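Side-chain contacts in DUF2442 domain-containing protein (Nitrosomonas europaea, PDB 2AUW), which is of unknown function but may be a DNA-binding protein: residues B[88-91]-B[92-96]; B[80-83]-B[84-87]. All coordinates share one frame; numbering follows the deposited sequence.

In the fold
Contact 2 comes first along the chain, covering the last two turns of helix 76-86, and contact 1 takes over at the very next residue, running through the short loop into the start of helix 92-101. Their centres lie about 8 Å apart, and they touch through the side chains of Glu85 and Ser91 and through Glu93 packed on Ala81. Helix 76-86 carries Tyr80, Lys84 and Gln86 against strand 31-35 of the three-stranded antiparallel sheet, whereas helix 92-101 begins the all-helical second half of the chain. The two contacts therefore join the sheet-bearing half to the helical half.

Contact 1. Residues B[88-91]-B[92-96]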
ATOM      1  N   GLY B  88      -5.105 -25.296 -14.058  1.00 31.83           N
ATOM      2  CA  GLY B  88      -5.461 -24.642 -15.310  1.00 31.75           C
ATOM      3  C   GLY B  88      -5.885 -23.191 -15.176  1.00 32.19           C
ATOM      4  O   GLY B  88      -6.512 -22.634 -16.090  1.00 32.66           O
ATOM      5  N   GLU B  89      -5.557 -22.582 -14.039  1.00 31.65           N
ATOM      6  CA  GLU B  89      -5.850 -21.176 -13.788  1.00 31.46           C
ATOM      7  C   GLU B  89      -4.619 -20.304 -14.058  1.00 29.76           C
ATOM      8  O   GLU B  89      -3.494 -20.794 -14.112  1.00 29.88           O
ATOM      9  CB  GLU B  89      -6.344 -21.002 -12.357  1.00 31.23           C
ATOM     10  CG  GLU B  89      -7.693 -21.676 -12.180  1.00 37.00           C
ATOM     11  CD  GLU B  89      -8.025 -22.001 -10.765  1.00 41.36           C
ATOM     12  OE1 GLU B  89      -9.207 -22.360 -10.527  1.00 46.77           O
ATOM     13  OE2 GLU B  89      -7.133 -21.907  -9.896  1.00 40.92           O
ATOM     14  N   VAL B  90      -4.851 -19.011 -14.243  1.00 28.33           N
ATOM     15  CA  VAL B  90      -3.770 -18.052 -14.458  1.00 26.34           C
ATOM     16  C   VAL B  90      -3.146 -17.634 -13.127  1.00 24.87           C
ATOM     17  O   VAL B  90      -3.854 -17.147 -12.226  1.00 25.88           O
ATOM     18  CB  VAL B  90      -4.329 -16.835 -15.204  1.00 26.09           C
ATOM     19  CG1 VAL B  90      -3.227 -15.774 -15.458  1.00 25.54           C
ATOM     20  CG2 VAL B  90      -5.006 -17.314 -16.510  1.00 29.13           C
ATOM     21  N   SER B  91      -1.829 -17.804 -12.979  1.00 23.72           N
ATOM     22  CA  SER B  91      -1.166 -17.417 -11.745  1.00 21.97           C
ATOM     23  C   SER B  91      -0.738 -15.960 -11.780  1.00 21.86           C
ATOM     24  O   SER B  91      -0.575 -15.355 -12.855  1.00 20.58           O
ATOM     25  CB  SER B  91       0.079 -18.295 -11.450  1.00 22.52           C
ATOM     26  OG  SER B  91       1.000 -18.103 -12.532  1.00 22.40           O
ATOM     27  N   HIS B  92      -0.519 -15.410 -10.586  1.00 20.97           N
ATOM     28  CA  HIS B  92       0.103 -14.090 -10.456  1.00 21.17           C
ATOM     29  C   HIS B  92       1.522 -14.022 -11.069  1.00 21.78           C
ATOM     30  O   HIS B  92       1.950 -12.949 -11.495  1.00 21.86           O
ATOM     31  CB  HIS B  92       0.156 -13.680  -8.972  1.00 21.06           C
ATOM     32  CG  HIS B  92       1.195 -14.409  -8.188  1.00 18.60           C
ATOM     33  ND1 HIS B  92       1.028 -15.705  -7.759  1.00 19.51           N
ATOM     34  CD2 HIS B  92       2.420 -14.018  -7.750  1.00 20.34           C
ATOM     35  CE1 HIS B  92       2.109 -16.089  -7.101  1.00 21.22           C
ATOM     36  NE2 HIS B  92       2.969 -15.082  -7.083  1.00 19.61           N
ATOM     37  N   GLU B  93       2.234 -15.152 -11.092  1.00 22.42           N
ATOM     38  CA  GLU B  93       3.561 -15.232 -11.750  1.00 23.07           C
ATOM     39  C   GLU B  93       3.485 -15.120 -13.258  1.00 23.35           C
ATOM     40  O   GLU B  93       4.288 -14.419 -13.853  1.00 23.69           O
ATOM     41  CB  GLU B  93       4.315 -16.501 -11.349  1.00 22.86           C
ATOM     42  CG  GLU B  93       4.737 -16.483  -9.901  1.00 24.85           C
ATOM     43  CD  GLU B  93       5.638 -17.643  -9.514  1.00 27.56           C
ATOM     44  OE1 GLU B  93       5.898 -18.539 -10.328  1.00 29.76           O
ATOM     45  OE2 GLU B  93       6.083 -17.655  -8.372  1.00 26.94           O
HETATM   46  N   MSE B  94       2.508 -15.772 -13.876  1.00 23.12           N
HETATM   47  CA  MSE B  94       2.279 -15.619 -15.319  1.00 25.17           C
HETATM   48  C   MSE B  94       2.020 -14.148 -15.653  1.00 23.73           C
HETATM   49  O   MSE B  94       2.569 -13.595 -16.618  1.00 23.83           O
HETATM   50  CB  MSE B  94       1.098 -16.507 -15.763  1.00 23.68           C
HETATM   51  CG  MSE B  94       1.460 -17.983 -15.871  1.00 26.04           C
HETATM   52 SE   MSE B  94      -0.119 -19.081 -16.005  0.89 33.07          SE
HETATM   53  CE  MSE B  94      -0.803 -18.450 -17.727  1.00 27.99           C
ATOM     54  N   PHE B  95       1.216 -13.502 -14.814  1.00 22.23           N
ATOM     55  CA  PHE B  95       0.864 -12.097 -14.971  1.00 23.13           C
ATOM     56  C   PHE B  95       2.084 -11.191 -14.745  1.00 22.57           C
ATOM     57  O   PHE B  95       2.350 -10.274 -15.543  1.00 23.33           O
ATOM     58  CB  PHE B  95      -0.273 -11.730 -13.996  1.00 22.14           C
ATOM     59  CG  PHE B  95      -0.827 -10.337 -14.192  1.00 23.72           C
ATOM     60  CD1 PHE B  95      -1.743 -10.078 -15.226  1.00 25.54           C
ATOM     61  CD2 PHE B  95      -0.441  -9.290 -13.351  1.00 22.92           C
ATOM     62  CE1 PHE B  95      -2.279  -8.797 -15.443  1.00 23.89           C
ATOM     63  CE2 PHE B  95      -0.967  -7.984 -13.543  1.00 24.23           C
ATOM     64  CZ  PHE B  95      -1.902  -7.746 -14.596  1.00 24.51           C
ATOM     65  N   GLY B  96       2.811 -11.436 -13.664  1.00 24.14           N
ATOM     66  CA  GLY B  96       4.061 -10.703 -13.382  1.00 25.21           C
ATOM     67  C   GLY B  96       5.129 -10.886 -14.460  1.00 25.70           C
ATOM     68  O   GLY B  96       5.817  -9.923 -14.826  1.00 27.17           O
TER
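Ser91 and Met94 make the tight part of this turn. The hydroxyl OG of Ser91 accepts a nearly straight hydrogen bond from Met94 N, at 3.1 Å, and is also hydrogen-bonded to the carboxylate oxygen OE2 of Glu85 in the preceding helix; one residue on, Phe95 N reaches back to Ser91 O at 3.2 Å. OG is put in place by a chi1 of 61°, which sets it between the backbone N and the carbonyl carbon of its own residue and turns it over the first turn of the helix. The side chain of Met94, a selenomethionine, folds back alongside: its CG lies 3.4 Å from Ser91 OG, and its SE comes to 3.7 Å from Ser91 N. That amide is buried and has no hydrogen-bond partner in the model; the selenium packs beside it. At the other side of the helix start, His92 carries Glu93 CG over one ring face, 3.6 Å above the plane and offset toward the rim, and its ring also meets that of Phe7.

Packing thins out toward the loop. A bend at chi3 of Met94 (65°) brings its methyl CE near Val90, yet Met94 CE and Val90 CG1 are still 4.3 Å apart; both side chains also touch Trp135 of helix 132-144. Glu89 sends its carboxylate away from the new helix, and Gly88 is exposed. With a positive phi and two bonds back into the preceding turn, Gly88 ends helix 76-86 in a Schellman motif. Three residues later the serine N-cap opens helix 92-101: a tight helix-loop-helix connection with a recognised capping motif on each of its two helix ends.

Contact 2. Residues B[80-83]-B[84-87]; sequences YAWA and KEQA
The Lys84 side chain crosses that of Tyr80, one helical turn back, at an oblique angle, with its CE 3.8 Å from Tyr80 CZ and its ammonium NZ in a weak hydrogen bond to Tyr80 OH at 3.4 Å. The lysine chain, bent at chi2 (-45°) and again at chi4, follows the ring outward instead of extending straight from the helix. Glu85 is packed just as closely, but against backbone: its CG sits 3.1 Å from Ala81 O, and OE1 comes to the edge of the Trp82 ring. Gln86 repeats this one residue on, laying CG 3.2 Å from Trp82 O.

Beneath these side chains run the helical bonds, Glu85 N to Ala81 O at 2.9 Å among them; the last, from Ala87 N to Ala83 O, is weak, as the helix is ending.

Farther out, Glu30 holds the Tyr80-Lys84 pair in place, one carboxylate oxygen bonding the phenol and the other forming a salt bridge with the lysine. Gln86 NE2 is tied to the backbone of Asp35. Glu85 OE2 is hydrogen-bonded to Ser91 OG, the N-cap of helix 92-101, whose N-terminal end would probably stabilise its negative charge. Replacing Glu85 by alanine is likely to leave the Ser91 hydroxyl without its carboxylate mate and to open a gap beside Met94. This is i to i+4 packing along the last turns of an α-helix, one flank on the antiparallel sheet and another on helix 92-101.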
ATOM      1  N   TYR B  80       2.182 -21.440  -4.399  1.00 20.13           N
ATOM      2  CA  TYR B  80       0.843 -20.943  -4.741  1.00 20.83           C
ATOM      3  C   TYR B  80       0.625 -20.868  -6.269  1.00 20.41           C
ATOM      4  O   TYR B  80      -0.379 -21.379  -6.807  1.00 18.95           O
ATOM      5  CB  TYR B  80       0.642 -19.578  -4.051  1.00 20.37           C
ATOM      6  CG  TYR B  80      -0.747 -19.053  -4.086  1.00 21.31           C
ATOM      7  CD1 TYR B  80      -1.676 -19.400  -3.077  1.00 20.84           C
ATOM      8  CD2 TYR B  80      -1.149 -18.183  -5.087  1.00 23.28           C
ATOM      9  CE1 TYR B  80      -2.963 -18.894  -3.089  1.00 20.45           C
ATOM     10  CE2 TYR B  80      -2.450 -17.686  -5.120  1.00 22.20           C
ATOM     11  CZ  TYR B  80      -3.345 -18.050  -4.110  1.00 23.04           C
ATOM     12  OH  TYR B  80      -4.605 -17.517  -4.168  1.00 22.55           O
ATOM     13  N   ALA B  81       1.569 -20.228  -6.970  1.00 20.78           N
ATOM     14  CA  ALA B  81       1.523 -20.143  -8.443  1.00 20.87           C
ATOM     15  C   ALA B  81       1.404 -21.519  -9.122  1.00 20.10           C
ATOM     16  O   ALA B  81       0.596 -21.682 -10.060  1.00 19.94           O
ATOM     17  CB  ALA B  81       2.749 -19.418  -8.973  1.00 20.83           C
ATOM     18  N   TRP B  82       2.192 -22.483  -8.654  1.00 20.05           N
ATOM     19  CA  TRP B  82       2.179 -23.842  -9.261  1.00 20.27           C
ATOM     20  C   TRP B  82       0.838 -24.498  -9.030  1.00 20.91           C
ATOM     21  O   TRP B  82       0.328 -25.202  -9.906  1.00 21.28           O
ATOM     22  CB  TRP B  82       3.260 -24.745  -8.671  1.00 20.41           C
ATOM     23  CG  TRP B  82       4.631 -24.182  -8.752  1.00 19.88           C
ATOM     24  CD1 TRP B  82       5.044 -23.193  -9.595  1.00 22.04           C
ATOM     25  CD2 TRP B  82       5.767 -24.557  -7.977  1.00 19.59           C
ATOM     26  NE1 TRP B  82       6.369 -22.912  -9.381  1.00 19.48           N
ATOM     27  CE2 TRP B  82       6.839 -23.731  -8.393  1.00 21.48           C
ATOM     28  CE3 TRP B  82       5.995 -25.503  -6.959  1.00 16.86           C
ATOM     29  CZ2 TRP B  82       8.113 -23.818  -7.827  1.00 21.13           C
ATOM     30  CZ3 TRP B  82       7.260 -25.599  -6.416  1.00 20.97           C
ATOM     31  CH2 TRP B  82       8.307 -24.740  -6.847  1.00 20.98           C
ATOM     32  N   ALA B  83       0.253 -24.244  -7.851  1.00 20.96           N
ATOM     33  CA  ALA B  83      -1.031 -24.843  -7.521  1.00 21.85           C
ATOM     34  C   ALA B  83      -2.076 -24.303  -8.484  1.00 22.34           C
ATOM     35  O   ALA B  83      -2.909 -25.065  -9.029  1.00 22.13           O
ATOM     36  CB  ALA B  83      -1.414 -24.531  -6.052  1.00 22.75           C
ATOM     37  N   LYS B  84      -2.049 -22.982  -8.706  1.00 22.33           N
ATOM     38  CA  LYS B  84      -2.996 -22.359  -9.666  1.00 23.88           C
ATOM     39  C   LYS B  84      -2.803 -22.899 -11.098  1.00 24.23           C
ATOM     40  O   LYS B  84      -3.765 -23.323 -11.776  1.00 24.20           O
ATOM     41  CB  LYS B  84      -2.875 -20.832  -9.653  1.00 23.57           C
ATOM     42  CG  LYS B  84      -3.389 -20.176  -8.350  1.00 26.31           C
ATOM     43  CD  LYS B  84      -4.732 -20.780  -7.932  1.00 30.77           C
ATOM     44  CE  LYS B  84      -5.238 -20.222  -6.605  1.00 31.10           C
ATOM     45  NZ  LYS B  84      -6.011 -19.022  -6.925  1.00 33.46           N
ATOM     46  N   GLU B  85      -1.554 -22.884 -11.549  1.00 24.09           N
ATOM     47  CA  GLU B  85      -1.192 -23.334 -12.896  1.00 24.44           C
ATOM     48  C   GLU B  85      -1.595 -24.800 -13.139  1.00 26.11           C
ATOM     49  O   GLU B  85      -2.220 -25.136 -14.169  1.00 27.35           O
ATOM     50  CB  GLU B  85       0.303 -23.088 -13.103  1.00 24.03           C
ATOM     51  CG  GLU B  85       0.647 -21.578 -13.204  1.00 22.64           C
ATOM     52  CD  GLU B  85       2.123 -21.294 -13.052  1.00 29.12           C
ATOM     53  OE1 GLU B  85       2.905 -22.268 -13.151  1.00 28.91           O
ATOM     54  OE2 GLU B  85       2.518 -20.110 -12.850  1.00 24.60           O
ATOM     55  N   GLN B  86      -1.340 -25.648 -12.161  1.00 26.80           N
ATOM     56  CA  GLN B  86      -1.732 -27.058 -12.263  1.00 28.92           C
ATOM     57  C   GLN B  86      -3.250 -27.280 -12.301  1.00 30.23           C
ATOM     58  O   GLN B  86      -3.704 -28.326 -12.766  1.00 31.67           O
ATOM     59  CB  GLN B  86      -1.098 -27.888 -11.148  1.00 28.14           C
ATOM     60  CG  GLN B  86       0.393 -28.061 -11.289  1.00 27.44           C
ATOM     61  CD  GLN B  86       0.978 -28.826 -10.133  1.00 26.79           C
ATOM     62  OE1 GLN B  86       0.269 -29.569  -9.441  1.00 25.91           O
ATOM     63  NE2 GLN B  86       2.272 -28.640  -9.895  1.00 22.40           N
ATOM     64  N   ALA B  87      -4.027 -26.312 -11.817  1.00 30.80           N
ATOM     65  CA  ALA B  87      -5.491 -26.367 -11.900  1.00 31.32           C
ATOM     66  C   ALA B  87      -6.019 -25.714 -13.188  1.00 31.71           C
ATOM     67  O   ALA B  87      -7.226 -25.600 -13.390  1.00 32.65           O
ATOM     68  CB  ALA B  87      -6.125 -25.755 -10.660  1.00 30.95           C
TER